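Local coordinates for signal recognition particle receptor FtsY (Sulfolobus acidocaldarius, PDB 5L3W), which is the receptor for the signal recognition particle, an SRP-family GTPase-fold protein whose helical bundle and P-loop domains are joined in one chain, with guanosine-5'-diphosphate bound, at residues A[230-235]-A[257-262]; A[280-285]-A[292-297]; A[28-33]-A[64-69]. All coordinates share one frame; numbering follows the deposited sequence.

Interaction 1 of 3, residues A[230-235]-A[257-262]; sequences ILDSLA and LTKVDA. With GDP (guanosine-5'-diphosphate), chain B.
S233 meets T258 through two of its atoms: its backbone N (3.0 Å) and its OG (2.9 Å) both donate to T258 O. The first torsion (chi1 65°) turns OG toward that oxygen, which it shares with the backbone N. Just before it, strands 226-232 and 254-258, which bracket helix 236-249 in a beta-alpha-beta unit, pair in parallel, T258 N donating to L231 O at 2.9 Å with an N-H...O angle of 170°. In the same buried part, I230 CG2 meets T258 CG2 at 3.6 Å, while T258 OG1 bonds to V122 O. The solvent side is looser: L234 CD2 rests on A262 CB at 3.7 Å, and both residues are exposed. Between these extremes the extended K259 chain lies over one face of the guanine, CG 3.8 Å from GDP C5. Its NZ forms a salt bridge with D232 OD2 (2.9 Å), from above the carboxylate plane, and also bonds to G121 O. D232 OD1 takes L234 N in an Asx turn. T258 to D261 fit the TKxD motif of SRP-family GTPases: D261 receives guanine N1 and N2 on separate carboxylate oxygens and K259 N donates to O6, consistent with selection of guanine over adenine.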
loop_
_atom_site.group_PDB
_atom_site.type_symbol
_atom_site.label_atom_id
_atom_site.label_comp_id
_atom_site.label_asym_id
_atom_site.label_seq_id
_atom_site.Cartn_x
_atom_site.Cartn_y
_atom_site.Cartn_z
ATOM N N ILE A 230 2.444 -6.898 5.822
ATOM C CA ILE A 230 3.514 -5.914 5.748
ATOM C C ILE A 230 4.672 -6.545 4.994
ATOM O O ILE A 230 5.129 -7.637 5.354
ATOM C CB ILE A 230 3.973 -5.476 7.151
ATOM C CG1 ILE A 230 2.782 -5.084 8.031
ATOM C CG2 ILE A 230 4.957 -4.319 7.047
ATOM C CD1 ILE A 230 2.148 -3.794 7.606
ATOM N N LEU A 231 5.160 -5.863 3.966
ATOM C CA LEU A 231 6.233 -6.380 3.129
ATOM C C LEU A 231 7.281 -5.300 2.921
ATOM O O LEU A 231 6.939 -4.134 2.726
ATOM C CB LEU A 231 5.716 -6.837 1.760
ATOM C CG LEU A 231 4.752 -8.014 1.690
ATOM C CD1 LEU A 231 4.426 -8.231 0.229
ATOM C CD2 LEU A 231 5.397 -9.264 2.297
ATOM N N ASP A 232 8.553 -5.701 2.977
ATOM C CA ASP A 232 9.694 -4.856 2.629
ATOM C C ASP A 232 9.715 -4.654 1.117
ATOM O O ASP A 232 9.949 -5.615 0.373
ATOM C CB ASP A 232 10.970 -5.550 3.105
ATOM C CG ASP A 232 12.218 -4.674 3.015
ATOM O OD1 ASP A 232 12.353 -3.867 2.065
ATOM O OD2 ASP A 232 13.086 -4.817 3.905
ATOM N N SER A 233 9.505 -3.412 0.646
ATOM C CA SER A 233 9.464 -3.194 -0.802
ATOM C C SER A 233 10.778 -3.544 -1.486
ATOM O O SER A 233 10.796 -3.702 -2.709
ATOM C CB SER A 233 9.091 -1.755 -1.149
ATOM O OG SER A 233 10.071 -0.841 -0.723
ATOM N N LEU A 234 11.851 -3.735 -0.731
ATOM C CA LEU A 234 13.155 -4.025 -1.297
ATOM C C LEU A 234 13.473 -5.514 -1.355
ATOM O O LEU A 234 14.515 -5.883 -1.906
ATOM C CB LEU A 234 14.240 -3.306 -0.487
ATOM C CG LEU A 234 14.863 -2.025 -1.059
ATOM C CD1 LEU A 234 13.856 -1.163 -1.832
ATOM C CD2 LEU A 234 15.527 -1.218 0.063
ATOM N N ALA A 235 12.609 -6.379 -0.825
ATOM C CA ALA A 235 13.006 -7.761 -0.596
ATOM C C ALA A 235 12.709 -8.686 -1.768
ATOM O O ALA A 235 12.926 -9.895 -1.642
ATOM C CB ALA A 235 12.337 -8.303 0.676
ATOM N N LEU A 257 3.518 -1.619 1.830
ATOM C CA LEU A 257 4.914 -1.711 1.442
ATOM C C LEU A 257 5.722 -0.712 2.255
ATOM O O LEU A 257 5.456 0.496 2.209
ATOM C CB LEU A 257 5.078 -1.422 -0.053
ATOM C CG LEU A 257 4.434 -2.380 -1.051
ATOM C CD1 LEU A 257 4.730 -1.887 -2.464
ATOM C CD2 LEU A 257 4.991 -3.783 -0.826
ATOM N N THR A 258 6.723 -1.202 2.968
ATOM C CA THR A 258 7.592 -0.344 3.753
ATOM C C THR A 258 8.864 -0.092 2.967
ATOM O O THR A 258 9.161 -0.795 1.999
ATOM C CB THR A 258 7.929 -0.981 5.098
ATOM O OG1 THR A 258 8.769 -2.119 4.872
ATOM C CG2 THR A 258 6.650 -1.448 5.778
ATOM N N LYS A 259 9.604 0.935 3.397
ATOM C CA LYS A 259 10.908 1.293 2.859
ATOM C C LYS A 259 10.847 1.713 1.395
ATOM O O LYS A 259 11.860 1.641 0.683
ATOM C CB LYS A 259 11.909 0.143 3.049
ATOM C CG LYS A 259 12.185 -0.170 4.508
ATOM C CD LYS A 259 12.913 -1.480 4.687
ATOM C CE LYS A 259 12.942 -1.857 6.161
ATOM N NZ LYS A 259 12.956 -3.331 6.354
ATOM N N VAL A 260 9.685 2.180 0.931
ATOM C CA VAL A 260 9.578 2.637 -0.451
ATOM C C VAL A 260 10.485 3.838 -0.685
ATOM O O VAL A 260 10.957 4.053 -1.811
ATOM C CB VAL A 260 8.101 2.931 -0.821
ATOM C CG1 VAL A 260 7.997 3.391 -2.251
ATOM C CG2 VAL A 260 7.248 1.677 -0.685
ATOM N N ASP A 261 10.793 4.608 0.367
ATOM C CA ASP A 261 11.735 5.725 0.232
ATOM C C ASP A 261 13.150 5.268 -0.123
ATOM O O ASP A 261 13.923 6.051 -0.689
ATOM C CB ASP A 261 11.777 6.533 1.524
ATOM C CG ASP A 261 12.115 5.663 2.731
ATOM O OD1 ASP A 261 11.291 4.773 3.057
ATOM O OD2 ASP A 261 13.200 5.848 3.334
ATOM N N ALA A 262 13.518 4.031 0.201
ATOM C CA ALA A 262 14.851 3.553 -0.138
ATOM C C ALA A 262 14.966 3.097 -1.581
ATOM O O ALA A 262 16.049 2.667 -1.984
ATOM C CB ALA A 262 15.259 2.408 0.786
HETATM P PB GDP B . 9.823 -5.390 12.832
HETATM O O1B GDP B . 8.761 -4.877 13.775
HETATM O O2B GDP B . 9.171 -6.258 11.781
HETATM O O3B GDP B . 10.841 -6.229 13.559
HETATM O O3A GDP B . 10.480 -4.126 12.088
HETATM P PA GDP B . 10.668 -2.658 12.738
HETATM O O1A GDP B . 9.367 -1.912 12.931
HETATM O O2A GDP B . 11.454 -2.760 14.029
HETATM O "O5'" GDP B . 11.538 -1.951 11.595
HETATM C "C5'" GDP B . 12.869 -2.407 11.313
HETATM C "C4'" GDP B . 13.681 -1.245 10.752
HETATM O "O4'" GDP B . 13.118 -0.834 9.496
HETATM C "C3'" GDP B . 13.587 -0.047 11.690
HETATM O "O3'" GDP B . 14.867 0.554 11.919
HETATM C "C2'" GDP B . 12.686 0.921 10.960
HETATM O "O2'" GDP B . 13.004 2.277 11.269
HETATM C "C1'" GDP B . 12.926 0.576 9.497
HETATM N N9 GDP B . 11.772 0.990 8.674
HETATM C C8 GDP B . 10.492 0.590 8.814
HETATM N N7 GDP B . 9.690 1.193 7.903
HETATM C C5 GDP B . 10.472 1.995 7.150
HETATM C C6 GDP B . 10.282 2.912 6.000
HETATM O O6 GDP B . 9.160 3.088 5.486
HETATM N N1 GDP B . 11.353 3.558 5.528
HETATM C C2 GDP B . 12.586 3.400 6.050
HETATM N N2 GDP B . 13.617 4.093 5.502
HETATM N N3 GDP B . 12.834 2.576 7.099
HETATM C C4 GDP B . 11.839 1.864 7.671
#

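Interaction 2 of 3, residues A[280-285]-A[292-297]; sequences VVYMGV and LIPFSP. With GDP (guanosine-5'-diphosphate), chain B.
M283 and I293 form a hydrogen-bonded antiparallel pair: M283 N donates to I293 O at 2.9 Å, and I293 N returns a bond to M283 O at 3.0 Å. A third bond, F295 N to V281 O, is weak, with an N-H...O angle of 144°. Carbon donors fill the neighbouring non-hydrogen-bonded positions, Y282 CA approaching I293 O at 3.3 Å and L292 CA approaching M283 O at 3.4 Å. Strands 280-284 and 292-294 are thus the arms of a beta hairpin; the second is an edge strand of the GTPase-domain sheet, running against its otherwise parallel order, and the N-to-C directions of the two short strand segments make 148°. Apolar contacts occupy both faces. On one, the methionine chain bends at its last torsion (chi3 -66°), bringing CE to 3.7 Å from I293 CD1, which V285 CG1 also touches; W299 packs against all three side chains. On the other, L292 CD1 lies 3.7 Å from Y282 CB. Separately, at the exposed margin, P294 CG lies 4.1 Å from Y282 CE1. Polar ends bond outside: Y282 OH to L100 N, and S296 OG, as N-cap of helix 297-304, to W299 N. At the ligand end, G284 C comes within 3.0 Å of GDP O6.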
loop_
_atom_site.group_PDB
_atom_site.type_symbol
_atom_site.label_atom_id
_atom_site.label_comp_id
_atom_site.label_asym_id
_atom_site.label_seq_id
_atom_site.Cartn_x
_atom_site.Cartn_y
_atom_site.Cartn_z
ATOM N N VAL A 280 -2.004 -2.780 -2.736
ATOM C CA VAL A 280 -1.146 -2.001 -1.849
ATOM C C VAL A 280 -1.892 -0.735 -1.449
ATOM O O VAL A 280 -2.193 0.104 -2.299
ATOM C CB VAL A 280 0.186 -1.657 -2.523
ATOM C CG1 VAL A 280 1.027 -0.784 -1.599
ATOM C CG2 VAL A 280 0.925 -2.922 -2.888
ATOM N N VAL A 281 -2.171 -0.577 -0.155
ATOM C CA VAL A 281 -3.068 0.489 0.288
ATOM C C VAL A 281 -2.291 1.655 0.905
ATOM O O VAL A 281 -2.669 2.817 0.732
ATOM C CB VAL A 281 -4.144 -0.061 1.249
ATOM C CG1 VAL A 281 -5.102 -0.971 0.485
ATOM C CG2 VAL A 281 -3.522 -0.857 2.386
ATOM N N TYR A 282 -1.182 1.381 1.590
ATOM C CA TYR A 282 -0.319 2.466 2.047
ATOM C C TYR A 282 1.129 2.078 1.812
ATOM O O TYR A 282 1.441 0.911 1.559
ATOM C CB TYR A 282 -0.549 2.827 3.529
ATOM C CG TYR A 282 -1.926 3.403 3.755
ATOM C CD1 TYR A 282 -2.160 4.759 3.623
ATOM C CD2 TYR A 282 -3.002 2.575 4.057
ATOM C CE1 TYR A 282 -3.430 5.281 3.795
ATOM C CE2 TYR A 282 -4.275 3.088 4.232
ATOM C CZ TYR A 282 -4.486 4.436 4.099
ATOM O OH TYR A 282 -5.754 4.942 4.273
ATOM N N MET A 283 2.010 3.086 1.881
ATOM C CA MET A 283 3.439 2.906 1.670
ATOM C C MET A 283 4.203 3.637 2.765
ATOM O O MET A 283 3.971 4.826 3.001
ATOM C CB MET A 283 3.880 3.433 0.295
ATOM C CG MET A 283 3.073 2.899 -0.871
ATOM S SD MET A 283 3.740 3.368 -2.480
ATOM C CE MET A 283 3.515 5.152 -2.498
ATOM N N GLY A 284 5.100 2.916 3.439
ATOM C CA GLY A 284 6.025 3.553 4.362
ATOM C C GLY A 284 7.142 4.215 3.573
ATOM O O GLY A 284 7.721 3.610 2.664
ATOM N N VAL A 285 7.439 5.465 3.911
ATOM C CA VAL A 285 8.423 6.243 3.176
ATOM C C VAL A 285 9.426 6.861 4.141
ATOM O O VAL A 285 9.985 7.927 3.865
ATOM C CB VAL A 285 7.743 7.332 2.319
ATOM C CG1 VAL A 285 6.805 6.694 1.281
ATOM C CG2 VAL A 285 6.994 8.314 3.209
ATOM N N LEU A 292 3.935 7.708 6.182
ATOM C CA LEU A 292 2.986 6.732 5.676
ATOM C C LEU A 292 2.103 7.489 4.710
ATOM O O LEU A 292 1.461 8.468 5.098
ATOM C CB LEU A 292 2.154 6.117 6.805
ATOM C CG LEU A 292 1.234 4.967 6.397
ATOM C CD1 LEU A 292 2.042 3.728 6.023
ATOM C CD2 LEU A 292 0.225 4.672 7.506
ATOM N N ILE A 293 2.107 7.083 3.453
ATOM C CA ILE A 293 1.300 7.820 2.495
ATOM C C ILE A 293 0.329 6.852 1.848
ATOM O O ILE A 293 0.626 5.652 1.734
ATOM C CB ILE A 293 2.165 8.542 1.449
ATOM C CG1 ILE A 293 3.015 7.552 0.650
ATOM C CG2 ILE A 293 3.037 9.579 2.122
ATOM C CD1 ILE A 293 3.807 8.259 -0.486
ATOM N N PRO A 294 -0.848 7.323 1.446
ATOM C CA PRO A 294 -1.708 6.499 0.601
ATOM C C PRO A 294 -0.948 6.140 -0.659
ATOM O O PRO A 294 0.071 6.747 -0.998
ATOM C CB PRO A 294 -2.909 7.409 0.295
ATOM C CG PRO A 294 -2.874 8.492 1.360
ATOM C CD PRO A 294 -1.411 8.669 1.680
ATOM N N PHE A 295 -1.431 5.113 -1.339
ATOM C CA PHE A 295 -0.902 4.817 -2.652
ATOM C C PHE A 295 -1.012 6.068 -3.511
ATOM O O PHE A 295 -2.044 6.747 -3.520
ATOM C CB PHE A 295 -1.664 3.656 -3.285
ATOM C CG PHE A 295 -2.210 3.971 -4.634
ATOM C CD1 PHE A 295 -1.415 3.825 -5.760
ATOM C CD2 PHE A 295 -3.512 4.439 -4.780
ATOM C CE1 PHE A 295 -1.908 4.125 -7.009
ATOM C CE2 PHE A 295 -4.014 4.739 -6.027
ATOM C CZ PHE A 295 -3.211 4.581 -7.142
ATOM N N SER A 296 0.067 6.388 -4.196
ATOM C CA SER A 296 0.051 7.546 -5.066
ATOM C C SER A 296 0.763 7.215 -6.364
ATOM O O SER A 296 1.975 6.956 -6.357
ATOM C CB SER A 296 0.719 8.741 -4.392
ATOM O OG SER A 296 0.926 9.772 -5.335
ATOM N N PRO A 297 0.056 7.212 -7.496
ATOM C CA PRO A 297 0.766 7.152 -8.779
ATOM C C PRO A 297 1.772 8.279 -8.940
ATOM O O PRO A 297 2.818 8.065 -9.569
ATOM C CB PRO A 297 -0.368 7.230 -9.808
ATOM C CG PRO A 297 -1.486 7.863 -9.087
ATOM C CD PRO A 297 -1.388 7.391 -7.675
HETATM P PB GDP B . 9.823 -5.390 12.832
HETATM O O1B GDP B . 8.761 -4.877 13.775
HETATM O O2B GDP B . 9.171 -6.258 11.781
HETATM O O3B GDP B . 10.841 -6.229 13.559
HETATM O O3A GDP B . 10.480 -4.126 12.088
HETATM P PA GDP B . 10.668 -2.658 12.738
HETATM O O1A GDP B . 9.367 -1.912 12.931
HETATM O O2A GDP B . 11.454 -2.760 14.029
HETATM O "O5'" GDP B . 11.538 -1.951 11.595
HETATM C "C5'" GDP B . 12.869 -2.407 11.313
HETATM C "C4'" GDP B . 13.681 -1.245 10.752
HETATM O "O4'" GDP B . 13.118 -0.834 9.496
HETATM C "C3'" GDP B . 13.587 -0.047 11.690
HETATM O "O3'" GDP B . 14.867 0.554 11.919
HETATM C "C2'" GDP B . 12.686 0.921 10.960
HETATM O "O2'" GDP B . 13.004 2.277 11.269
HETATM C "C1'" GDP B . 12.926 0.576 9.497
HETATM N N9 GDP B . 11.772 0.990 8.674
HETATM C C8 GDP B . 10.492 0.590 8.814
HETATM N N7 GDP B . 9.690 1.193 7.903
HETATM C C5 GDP B . 10.472 1.995 7.150
HETATM C C6 GDP B . 10.282 2.912 6.000
HETATM O O6 GDP B . 9.160 3.088 5.486
HETATM N N1 GDP B . 11.353 3.558 5.528
HETATM C C2 GDP B . 12.586 3.400 6.050
HETATM N N2 GDP B . 13.617 4.093 5.502
HETATM N N3 GDP B . 12.834 2.576 7.099
HETATM C C4 GDP B . 11.839 1.864 7.671
#

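Interaction 3 of 3, residues A[28-33]-A[64-69]; sequences IKEDDL and NLIGKK
L65 packs against both I28 and L33 in the apolar centre of this contact, which belongs to the helical bundle domain of the SRP54-type fold. It joins the loop leading into helix 34-46 to the C-terminal end of helix 51-66. I28 CD1 lies 3.8 Å from L65 CD2, the two side chains crossing at a slant, and L33 CD1 lies 3.8 Å from L65 CB. L65 also touches I79 and V80 of helix 73-93. Further out, I66 bends along its chain (chi2 -47°), which brings CD1 against L33 CD1 at 3.5 Å; the same methyl lies by the E30 backbone, 3.4 Å from CA. E30 is exposed, and this flank borders solvent. The polar margin follows the backbone. I28 N donates to K68 O at 2.7 Å, with an N-H...O angle of 150°, tying the loop to the segment just past the helix; strands 26-27 and 69-70 pair antiparallel next to it. K68 N in turn bonds to L65 O within its own segment. On the loop side, K29 N donates to D32 OD2 at 2.8 Å, meeting that oxygen from above the carboxylate plane, 42° out of it.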
loop_
_atom_site.group_PDB
_atom_site.type_symbol
_atom_site.label_atom_id
_atom_site.label_comp_id
_atom_site.label_asym_id
_atom_site.label_seq_id
_atom_site.Cartn_x
_atom_site.Cartn_y
_atom_site.Cartn_z
ATOM N N ILE A 28 -3.456 10.516 -33.964
ATOM C CA ILE A 28 -2.193 9.824 -33.721
ATOM C C ILE A 28 -2.237 8.463 -34.401
ATOM O O ILE A 28 -3.187 7.701 -34.214
ATOM C CB ILE A 28 -1.924 9.670 -32.216
ATOM C CG1 ILE A 28 -1.744 11.038 -31.539
ATOM C CG2 ILE A 28 -0.699 8.741 -31.990
ATOM C CD1 ILE A 28 -1.420 10.961 -30.021
ATOM N N LYS A 29 -1.211 8.150 -35.191
ATOM C CA LYS A 29 -1.080 6.841 -35.810
ATOM C C LYS A 29 -0.053 6.011 -35.052
ATOM O O LYS A 29 0.880 6.549 -34.447
ATOM C CB LYS A 29 -0.655 6.954 -37.279
ATOM C CG LYS A 29 -1.625 7.703 -38.203
ATOM C CD LYS A 29 -1.197 7.534 -39.669
ATOM C CE LYS A 29 -1.339 8.823 -40.487
ATOM N NZ LYS A 29 -2.758 9.239 -40.661
ATOM N N GLU A 30 -0.220 4.687 -35.114
ATOM C CA GLU A 30 0.733 3.775 -34.486
ATOM C C GLU A 30 2.167 4.135 -34.857
ATOM O O GLU A 30 3.046 4.210 -33.988
ATOM C CB GLU A 30 0.410 2.327 -34.874
ATOM C CG GLU A 30 1.144 1.266 -34.043
ATOM C CD GLU A 30 0.425 -0.082 -34.040
ATOM O OE1 GLU A 30 -0.350 -0.351 -34.981
ATOM O OE2 GLU A 30 0.626 -0.866 -33.088
ATOM N N ASP A 31 2.408 4.391 -36.146
ATOM C CA ASP A 31 3.745 4.742 -36.627
ATOM C C ASP A 31 4.317 5.969 -35.920
ATOM O O ASP A 31 5.538 6.059 -35.733
ATOM C CB ASP A 31 3.709 4.987 -38.138
ATOM C CG ASP A 31 3.861 3.712 -38.945
ATOM O OD1 ASP A 31 4.700 2.864 -38.566
ATOM O OD2 ASP A 31 3.149 3.561 -39.966
ATOM N N ASP A 32 3.462 6.933 -35.544
ATOM C CA ASP A 32 3.925 8.125 -34.838
ATOM C C ASP A 32 4.570 7.804 -33.492
ATOM O O ASP A 32 5.383 8.597 -33.006
ATOM C CB ASP A 32 2.767 9.092 -34.596
ATOM C CG ASP A 32 2.123 9.580 -35.878
ATOM O OD1 ASP A 32 2.827 9.709 -36.901
ATOM O OD2 ASP A 32 0.902 9.834 -35.850
ATOM N N LEU A 33 4.235 6.659 -32.884
ATOM C CA LEU A 33 4.665 6.355 -31.529
ATOM C C LEU A 33 6.008 5.627 -31.450
ATOM O O LEU A 33 6.556 5.518 -30.352
ATOM C CB LEU A 33 3.583 5.523 -30.820
ATOM C CG LEU A 33 2.242 6.257 -30.660
ATOM C CD1 LEU A 33 1.250 5.433 -29.811
ATOM C CD2 LEU A 33 2.455 7.655 -30.046
ATOM N N ASN A 64 -3.935 3.956 -25.426
ATOM C CA ASN A 64 -4.545 5.218 -25.040
ATOM C C ASN A 64 -4.187 6.370 -25.968
ATOM O O ASN A 64 -4.748 7.458 -25.821
ATOM C CB ASN A 64 -4.130 5.585 -23.624
ATOM C CG ASN A 64 -5.077 5.034 -22.591
ATOM O OD1 ASN A 64 -5.970 5.739 -22.122
ATOM N ND2 ASN A 64 -4.892 3.766 -22.229
ATOM N N LEU A 65 -3.267 6.170 -26.902
ATOM C CA LEU A 65 -2.806 7.255 -27.751
ATOM C C LEU A 65 -3.250 7.120 -29.195
ATOM O O LEU A 65 -3.504 8.146 -29.830
ATOM C CB LEU A 65 -1.274 7.365 -27.711
ATOM C CG LEU A 65 -0.643 8.058 -26.498
ATOM C CD1 LEU A 65 0.801 7.576 -26.304
ATOM C CD2 LEU A 65 -0.672 9.561 -26.616
ATOM N N ILE A 66 -3.384 5.885 -29.705
ATOM C CA ILE A 66 -3.671 5.670 -31.124
ATOM C C ILE A 66 -4.944 6.400 -31.552
ATOM O O ILE A 66 -4.989 7.056 -32.601
ATOM C CB ILE A 66 -3.764 4.168 -31.436
ATOM C CG1 ILE A 66 -2.419 3.484 -31.211
ATOM C CG2 ILE A 66 -4.173 3.963 -32.864
ATOM C CD1 ILE A 66 -1.303 4.222 -31.811
ATOM N N GLY A 67 -6.005 6.303 -30.770
ATOM C CA GLY A 67 -7.229 6.950 -31.232
ATOM C C GLY A 67 -7.137 8.462 -31.405
ATOM O O GLY A 67 -7.832 9.035 -32.242
ATOM N N LYS A 68 -6.271 9.119 -30.643
ATOM C CA LYS A 68 -6.505 10.485 -30.194
ATOM C C LYS A 68 -6.067 11.558 -31.194
ATOM O O LYS A 68 -5.251 11.344 -32.097
ATOM C CB LYS A 68 -5.785 10.738 -28.869
ATOM C CG LYS A 68 -6.144 9.770 -27.744
ATOM C CD LYS A 68 -7.536 10.024 -27.184
ATOM C CE LYS A 68 -7.760 9.195 -25.918
ATOM N NZ LYS A 68 -6.924 9.701 -24.774
ATOM N N LYS A 69 -6.600 12.749 -30.969
ATOM C CA LYS A 69 -6.283 13.930 -31.742
ATOM C C LYS A 69 -5.512 14.910 -30.864
ATOM O O LYS A 69 -5.926 15.209 -29.740
ATOM C CB LYS A 69 -7.572 14.560 -32.283
ATOM C CG LYS A 69 -8.350 13.597 -33.150
ATOM C CD LYS A 69 -9.170 14.314 -34.221
ATOM C CE LYS A 69 -10.198 13.364 -34.826
ATOM N NZ LYS A 69 -11.411 14.078 -35.290
#

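Interactions 1 and 2 form one continuous region of the GTPase-domain sheet, with centres 10 Å apart. Strands 254-258 and 280-284 are neighbours there, joined by a probable hydrogen bond from G284 N to L257 O (2.7 Å), and just past the first strand V260 N probably bonds to G284 O (3.0 Å). Both contacts reach the guanine of GDP: the first supplies polar partners, the second brings the backbone at G284 and V285 close to O6. Other pocket residues, among them K124 and T125 in a loop consistent with a P-loop (Walker A), bind the same ligand. Interaction 3 stands apart in the helical bundle domain, its centre 36 Å from that of interaction 1 and 32 Å from that of interaction 2, touching neither. Helix 73-93 links the two regions, packing on L65 and on F295.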